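Long-range contact in galectin 2 (Gallus gallus, PDB 2YMZ), which probably binds carbohydrates as a prototype lectin of the galectin family: residues Val53-Ser58 with Gln65-Asp70. Numbering follows the deposited sequence.
Sequences VIVCNS and QQEQRD
I54 pairs with D70, and C56 with Q68, through reciprocal backbone hydrogen bonds, forming the antiparallel hairpin of strands 53-60 and 63-70 in the galectin beta-sandwich. V55 and R69 form the non-hydrogen-bonded pair between them. Beyond Q68 the ladder is interrupted, and backbone bonding across the hairpin resumes where Q65 N reaches S58 O (3.1 Å).

The N57 carboxamide spans this irregular part. With CG anti to the backbone N (chi1 -153°), its ND2 donates to Q65 O at 2.8 Å; the acceptor lies in the amide plane of N57, which helps fix the rotation of the amide, whereas ND2 stands above the plane of the Q65 carbonyl. S58 N donates to N57 OD1 from above its carbonyl plane. S58 OG meets Q65 CG and is hydrogen-bonded to R107 and H108.

The side chains divide between the two faces of the sheet. Those of I54, C56, Q68 and D70 turn toward the second sheet, where C56 and Q68 touch F104 and D70 OD2 bonds H100. On the other face, which in galectins carries the galactoside site, V55 CG1 packs against E67 CG (3.6 Å), and V55 CG2 lies over one face of the R69 guanidinium, 4.0 Å from NH1. A separate, polar contact on this face is the salt bridge from R69 NE to E67 OE2 at 2.8 Å, which holds that guanidinium from its edge, in plane and through the anti lone pair of OE2.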
loop_
_atom_site.group_PDB
_atom_site.type_symbol
_atom_site.label_atom_id
_atom_site.label_comp_id
_atom_site.label_asym_id
_atom_site.label_seq_id
_atom_site.Cartn_x
_atom_site.Cartn_y
_atom_site.Cartn_z
ATOM N N VAL A 53 2.994 17.364 18.677
ATOM C CA VAL A 53 3.893 18.055 17.756
ATOM C C VAL A 53 4.088 17.099 16.524
ATOM O O VAL A 53 4.020 15.855 16.685
ATOM C CB VAL A 53 5.303 18.311 18.428
ATOM C CG1 VAL A 53 5.914 17.000 18.895
ATOM C CG2 VAL A 53 6.285 19.068 17.490
ATOM N N ILE A 54 4.330 17.693 15.341
ATOM C CA ILE A 54 4.675 16.851 14.209
ATOM C C ILE A 54 6.181 16.960 14.080
ATOM O O ILE A 54 6.739 18.070 13.907
ATOM C CB ILE A 54 4.027 17.416 12.920
ATOM C CG1 ILE A 54 2.478 17.376 13.105
ATOM C CG2 ILE A 54 4.516 16.619 11.663
ATOM C CD1 ILE A 54 1.709 18.136 12.039
ATOM N N VAL A 55 6.854 15.836 14.118
ATOM C CA VAL A 55 8.308 15.847 13.954
ATOM C C VAL A 55 8.600 15.314 12.562
ATOM O O VAL A 55 8.050 14.264 12.207
ATOM C CB VAL A 55 8.958 14.879 14.904
ATOM C CG1 VAL A 55 10.512 14.958 14.878
ATOM C CG2 VAL A 55 8.552 15.332 16.327
ATOM N N CYS A 56 9.424 16.037 11.834
ATOM C CA CYS A 56 9.957 15.538 10.556
ATOM C C CYS A 56 11.462 15.372 10.713
ATOM O O CYS A 56 12.157 16.212 11.361
ATOM C CB CYS A 56 9.667 16.522 9.430
ATOM S SG CYS A 56 7.885 16.599 9.044
ATOM N N ASN A 57 11.968 14.358 10.047
ATOM C CA ASN A 57 13.449 14.156 10.046
ATOM C C ASN A 57 13.861 13.374 8.770
ATOM O O ASN A 57 12.995 12.875 8.018
ATOM C CB ASN A 57 13.935 13.349 11.272
ATOM C CG ASN A 57 15.399 13.680 11.676
ATOM O OD1 ASN A 57 16.137 14.317 10.949
ATOM N ND2 ASN A 57 15.808 13.248 12.857
ATOM N N SER A 58 15.172 13.250 8.561
ATOM C CA SER A 58 15.685 12.345 7.484
ATOM C C SER A 58 16.622 11.348 8.151
ATOM O O SER A 58 17.068 11.576 9.274
ATOM C CB SER A 58 16.458 13.189 6.457
ATOM O OG SER A 58 17.441 13.993 7.113
ATOM N N GLN A 65 19.079 12.439 11.412
ATOM C CA GLN A 65 19.636 13.773 11.268
ATOM C C GLN A 65 18.966 14.721 12.235
ATOM O O GLN A 65 18.424 14.265 13.234
ATOM C CB GLN A 65 19.505 14.260 9.799
ATOM C CG GLN A 65 20.033 13.189 8.874
ATOM C CD GLN A 65 21.517 13.210 8.839
ATOM O OE1 GLN A 65 22.121 14.172 8.326
ATOM N NE2 GLN A 65 22.133 12.150 9.355
ATOM N N GLN A 66 19.046 15.982 11.954
ATOM C CA GLN A 66 18.428 17.025 12.793
ATOM C C GLN A 66 16.928 17.171 12.490
ATOM O O GLN A 66 16.559 17.446 11.330
ATOM C CB GLN A 66 19.145 18.321 12.605
ATOM C CG GLN A 66 18.494 19.493 13.295
ATOM C CD GLN A 66 19.456 20.651 13.330
ATOM O OE1 GLN A 66 20.689 20.452 13.355
ATOM N NE2 GLN A 66 18.915 21.868 13.286
ATOM N N GLU A 67 16.070 17.016 13.518
ATOM C CA GLU A 67 14.611 17.057 13.296
ATOM C C GLU A 67 14.034 18.469 13.228
ATOM O O GLU A 67 14.638 19.467 13.742
ATOM C CB GLU A 67 13.903 16.131 14.344
ATOM C CG GLU A 67 13.468 16.900 15.636
ATOM C CD GLU A 67 14.569 17.384 16.497
ATOM O OE1 GLU A 67 15.802 17.126 16.237
ATOM O OE2 GLU A 67 14.202 18.018 17.515
ATOM N N GLN A 68 12.850 18.601 12.606
ATOM C CA GLN A 68 12.104 19.839 12.584
ATOM C C GLN A 68 10.824 19.558 13.285
ATOM O O GLN A 68 10.295 18.466 13.143
ATOM C CB GLN A 68 11.838 20.318 11.112
ATOM C CG GLN A 68 13.150 20.772 10.504
ATOM C CD GLN A 68 12.954 21.446 9.162
ATOM O OE1 GLN A 68 11.813 21.600 8.683
ATOM N NE2 GLN A 68 14.070 21.884 8.562
ATOM N N ARG A 69 10.329 20.515 14.092
ATOM C CA ARG A 69 9.145 20.299 14.887
ATOM C C ARG A 69 8.107 21.344 14.461
ATOM O O ARG A 69 8.406 22.546 14.389
ATOM C CB ARG A 69 9.500 20.435 16.423
ATOM C CG ARG A 69 10.318 19.196 16.854
ATOM C CD ARG A 69 11.066 19.416 18.206
ATOM N NE ARG A 69 11.647 18.091 18.546
ATOM C CZ ARG A 69 10.928 17.149 19.129
ATOM N NH1 ARG A 69 9.678 17.381 19.553
ATOM N NH2 ARG A 69 11.423 15.939 19.315
ATOM N N ASP A 70 6.899 20.886 14.197
ATOM C CA ASP A 70 5.768 21.792 13.911
ATOM C C ASP A 70 4.668 21.578 14.955
ATOM O O ASP A 70 4.136 20.479 15.115
ATOM C CB ASP A 70 5.312 21.539 12.441
ATOM C CG ASP A 70 4.219 22.485 11.976
ATOM O OD1 ASP A 70 3.428 23.017 12.779
ATOM O OD2 ASP A 70 4.167 22.720 10.763
#